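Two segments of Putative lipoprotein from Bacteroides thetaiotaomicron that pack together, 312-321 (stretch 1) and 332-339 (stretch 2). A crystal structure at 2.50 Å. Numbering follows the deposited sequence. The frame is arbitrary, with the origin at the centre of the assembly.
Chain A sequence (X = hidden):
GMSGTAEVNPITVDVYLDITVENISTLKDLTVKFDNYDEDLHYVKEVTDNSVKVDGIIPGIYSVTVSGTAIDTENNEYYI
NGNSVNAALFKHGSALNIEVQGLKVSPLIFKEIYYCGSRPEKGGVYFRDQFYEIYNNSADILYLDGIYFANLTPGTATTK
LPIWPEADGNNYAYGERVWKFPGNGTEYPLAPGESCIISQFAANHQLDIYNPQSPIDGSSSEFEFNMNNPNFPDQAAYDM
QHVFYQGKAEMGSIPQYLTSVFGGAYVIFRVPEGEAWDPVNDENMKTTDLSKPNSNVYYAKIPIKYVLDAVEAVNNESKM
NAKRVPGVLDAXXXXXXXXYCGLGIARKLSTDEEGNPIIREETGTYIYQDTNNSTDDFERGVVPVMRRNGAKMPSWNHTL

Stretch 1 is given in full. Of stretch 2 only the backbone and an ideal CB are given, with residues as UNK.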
# COMPACT_ATOMS: atom_id res chain seq x y z
N GLU A 312 8.33 -5.70 6.30
CA GLU A 312 9.09 -6.34 7.37
C GLU A 312 9.86 -5.31 8.17
O GLU A 312 10.96 -4.93 7.75
CB GLU A 312 10.06 -7.41 6.81
CG GLU A 312 10.88 -8.15 7.86
CD GLU A 312 10.44 -9.58 8.10
OE1 GLU A 312 10.43 -10.36 7.12
OE2 GLU A 312 10.13 -9.93 9.27
N ALA A 313 9.34 -4.88 9.33
CA ALA A 313 10.13 -3.99 10.18
C ALA A 313 10.77 -4.82 11.27
O ALA A 313 10.22 -5.87 11.67
CB ALA A 313 9.30 -2.84 10.74
N VAL A 314 12.00 -4.43 11.65
CA VAL A 314 12.85 -5.10 12.64
C VAL A 314 13.54 -4.06 13.53
O VAL A 314 13.45 -2.86 13.26
CB VAL A 314 13.89 -6.05 11.97
CG1 VAL A 314 13.23 -7.25 11.27
CG2 VAL A 314 14.83 -5.29 11.05
N ASN A 315 14.21 -4.54 14.60
CA ASN A 315 14.93 -3.78 15.63
C ASN A 315 15.94 -2.81 15.05
O ASN A 315 15.94 -1.65 15.41
CB ASN A 315 15.67 -4.74 16.59
CG ASN A 315 14.85 -5.78 17.30
OD1 ASN A 315 14.05 -6.51 16.72
ND2 ASN A 315 15.11 -5.94 18.57
N ASN A 316 16.83 -3.31 14.17
CA ASN A 316 17.91 -2.56 13.53
C ASN A 316 18.43 -3.33 12.33
O ASN A 316 17.84 -4.35 11.97
CB ASN A 316 19.05 -2.28 14.52
CG ASN A 316 19.38 -3.42 15.42
OD1 ASN A 316 19.73 -4.51 14.97
ND2 ASN A 316 19.20 -3.22 16.71
N GLU A 317 19.54 -2.87 11.73
CA GLU A 317 20.12 -3.49 10.53
C GLU A 317 20.74 -4.90 10.77
O GLU A 317 21.09 -5.57 9.79
CB GLU A 317 21.16 -2.56 9.88
CG GLU A 317 22.16 -1.92 10.83
CD GLU A 317 21.73 -0.61 11.46
OE1 GLU A 317 21.00 -0.66 12.48
OE2 GLU A 317 22.13 0.47 10.95
N SER A 318 20.80 -5.37 12.04
CA SER A 318 21.37 -6.67 12.41
C SER A 318 20.38 -7.81 12.31
O SER A 318 20.80 -8.97 12.38
CB SER A 318 21.92 -6.62 13.83
OG SER A 318 20.94 -6.98 14.80
N LYS A 319 19.09 -7.51 12.19
CA LYS A 319 18.05 -8.53 12.20
C LYS A 319 17.63 -9.01 10.79
O LYS A 319 16.44 -9.20 10.54
CB LYS A 319 16.83 -7.98 12.98
CG LYS A 319 17.13 -7.53 14.41
CD LYS A 319 16.79 -8.59 15.45
CE LYS A 319 17.83 -8.63 16.54
NZ LYS A 319 17.54 -9.67 17.55
N MSE A 320 18.59 -9.25 9.87
CA MSE A 320 18.19 -9.69 8.51
C MSE A 320 17.95 -11.21 8.46
O MSE A 320 17.25 -11.69 7.55
CB MSE A 320 19.16 -9.27 7.39
CG MSE A 320 20.21 -8.25 7.78
SE MSE A 320 21.62 -9.17 8.72
CE MSE A 320 21.95 -10.77 7.46
N ASN A 321 18.51 -11.95 9.44
CA ASN A 321 18.41 -13.40 9.61
C ASN A 321 17.26 -13.76 10.60
O ASN A 321 17.12 -14.90 11.05
CB ASN A 321 19.78 -13.94 10.11
CG ASN A 321 20.36 -13.22 11.33
OD1 ASN A 321 19.94 -12.12 11.73
ND2 ASN A 321 21.36 -13.84 11.94
N UNK A 332 13.47 -7.92 2.06
CA UNK A 332 14.29 -7.17 2.99
C UNK A 332 13.70 -6.95 4.36
O UNK A 332 12.82 -7.69 4.83
CB UNK A 332 14.61 -5.81 2.38
N UNK A 333 14.30 -5.94 5.05
CA UNK A 333 14.02 -5.46 6.40
C UNK A 333 14.16 -3.94 6.44
O UNK A 333 15.07 -3.39 5.82
CB UNK A 333 14.96 -6.12 7.42
N UNK A 334 13.28 -3.29 7.21
CA UNK A 334 13.29 -1.83 7.46
C UNK A 334 13.33 -1.66 8.97
O UNK A 334 13.11 -2.63 9.68
CB UNK A 334 12.08 -1.13 6.85
N UNK A 335 13.71 -0.48 9.47
CA UNK A 335 13.89 -0.25 10.92
C UNK A 335 14.01 1.23 11.22
O UNK A 335 14.11 2.04 10.30
CB UNK A 335 15.13 -0.98 11.44
N UNK A 336 14.03 1.58 12.52
CA UNK A 336 14.23 2.94 13.01
C UNK A 336 15.37 2.88 14.04
O UNK A 336 15.89 3.91 14.47
CB UNK A 336 12.95 3.52 13.62
N UNK A 337 15.76 1.66 14.38
CA UNK A 337 16.91 1.36 15.23
C UNK A 337 16.78 1.60 16.70
O UNK A 337 17.72 1.35 17.44
CB UNK A 337 18.11 2.18 14.74
N UNK A 338 15.63 2.06 17.15
CA UNK A 338 15.39 2.29 18.58
C UNK A 338 13.92 2.24 18.90
O UNK A 338 13.08 2.46 18.03
CB UNK A 338 15.97 3.64 19.02
N UNK A 339 13.60 1.97 20.17
CA UNK A 339 12.24 2.01 20.66
C UNK A 339 12.02 3.39 21.29
O UNK A 339 12.95 4.00 21.84
CB UNK A 339 11.97 0.88 21.66

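Backbone pairing fixes the frame before any side chain is considered. The N of position 334 donates to Glu312 O (2.9 Å, N-H...O angle 157°) and the O of 334 accepts from Val314 N (2.9 Å, 151°), a single beta bridge opposite Ala313.

At position 332 the CA-to-CB direction leads away and the ideal CB has nothing of stretch 1 within 5.5 Å, so stretch 1 alone excludes little. The residue is Gly332, whose O lies 3.4 Å from Glu312 CB.

Position 333 points sideways, its ideal CB 3.7 Å from Val314 CG2, with the carbonyls of Asn316, Glu317 and Lys319 and the Met320 side chain further along. Extended angles (-143/142) and an apolar neighbour favour a branched or long aliphatic chain; valine, isoleucine, leucine or methionine would be plausible. It is Ile333, chi1 p. Its CD1 reaches Met320 CG at 3.9 Å, while CG2 lies 3.8 Å from Glu312 CG and 3.7 Å from Lys319 O.

Position 334 also points sideways. The ideal CB is 4.1 Å from Glu312 O and 4.8 Å from Ala313 CA, and the Ala313 methyl offers a small apolar surface. Valine, threonine or another modest side chain would suit the extended backbone (-125/162). The residue is Thr334, chi1 t, with CG2 4.0 Å from Ala313 CB.

Position 335 points toward stretch 1, its ideal CB only 3.1 Å from Val314 O, a tight approach, and 3.8 Å from Asn316 CA. Beyond lie the backbone of Asn316 and the methylenes of Glu317, which could cover a flat ring; a long aliphatic chain is also conceivable. Trp335 is deposited, with chi1 p and chi2 88°. Glu317 CB sits 3.9 Å from the centroid of its six-membered ring, 24° off the normal, a CH-pi contact over the face. A water links the polar edges, donating to Glu317 OE2 (2.9 Å) and accepting from Trp335 NE1 (3.3 Å).

Position 336 points away into space free of stretch 1, leaving the choice wide. Val336 makes no direct contact, but its N donates to a water (Val336 N to water O 3.0 Å) whose O also lies 2.7 Å from Val314 O, so the water bridges the two backbones.

Position 337 has phi/psi 75/0, and positive phi by itself favours glycine; asparagine is a common alternative. Gly337 brings its CA to 3.2 Å from Asn315 O, a CA-H...O contact with an angle of 142° at hydrogen.

Positions 338 and 339 have ideal CB atoms beyond 5.5 Å of stretch 1, which therefore specifies little; they are Ala338 and Thr339.

Stretch 2 (332-339) GITWVGAT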
# COMPACT_ATOMS: atom_id res chain seq x y z
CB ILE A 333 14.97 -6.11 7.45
CG1 ILE A 333 16.49 -5.93 7.11
CG2 ILE A 333 14.62 -7.56 7.72
CD1 ILE A 333 17.44 -5.62 8.35
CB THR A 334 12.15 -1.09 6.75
OG1 THR A 334 12.41 0.32 6.79
CG2 THR A 334 10.78 -1.39 7.33
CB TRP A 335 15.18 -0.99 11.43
CG TRP A 335 16.46 -0.46 10.85
CD1 TRP A 335 17.22 0.57 11.33
CD2 TRP A 335 17.07 -0.86 9.60
NE1 TRP A 335 18.27 0.84 10.47
CE2 TRP A 335 18.20 -0.03 9.40
CE3 TRP A 335 16.77 -1.84 8.64
CZ2 TRP A 335 19.06 -0.18 8.29
CZ3 TRP A 335 17.59 -1.96 7.52
CH2 TRP A 335 18.73 -1.15 7.37
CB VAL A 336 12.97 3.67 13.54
CG1 VAL A 336 11.97 3.89 12.43
CG2 VAL A 336 12.35 2.94 14.73
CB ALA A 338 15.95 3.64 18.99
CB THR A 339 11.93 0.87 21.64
OG1 THR A 339 12.70 0.97 22.84
CG2 THR A 339 12.07 -0.49 21.01
O HOH W 1 12.96 -0.46 14.42
O HOH W 2 20.75 2.98 10.38
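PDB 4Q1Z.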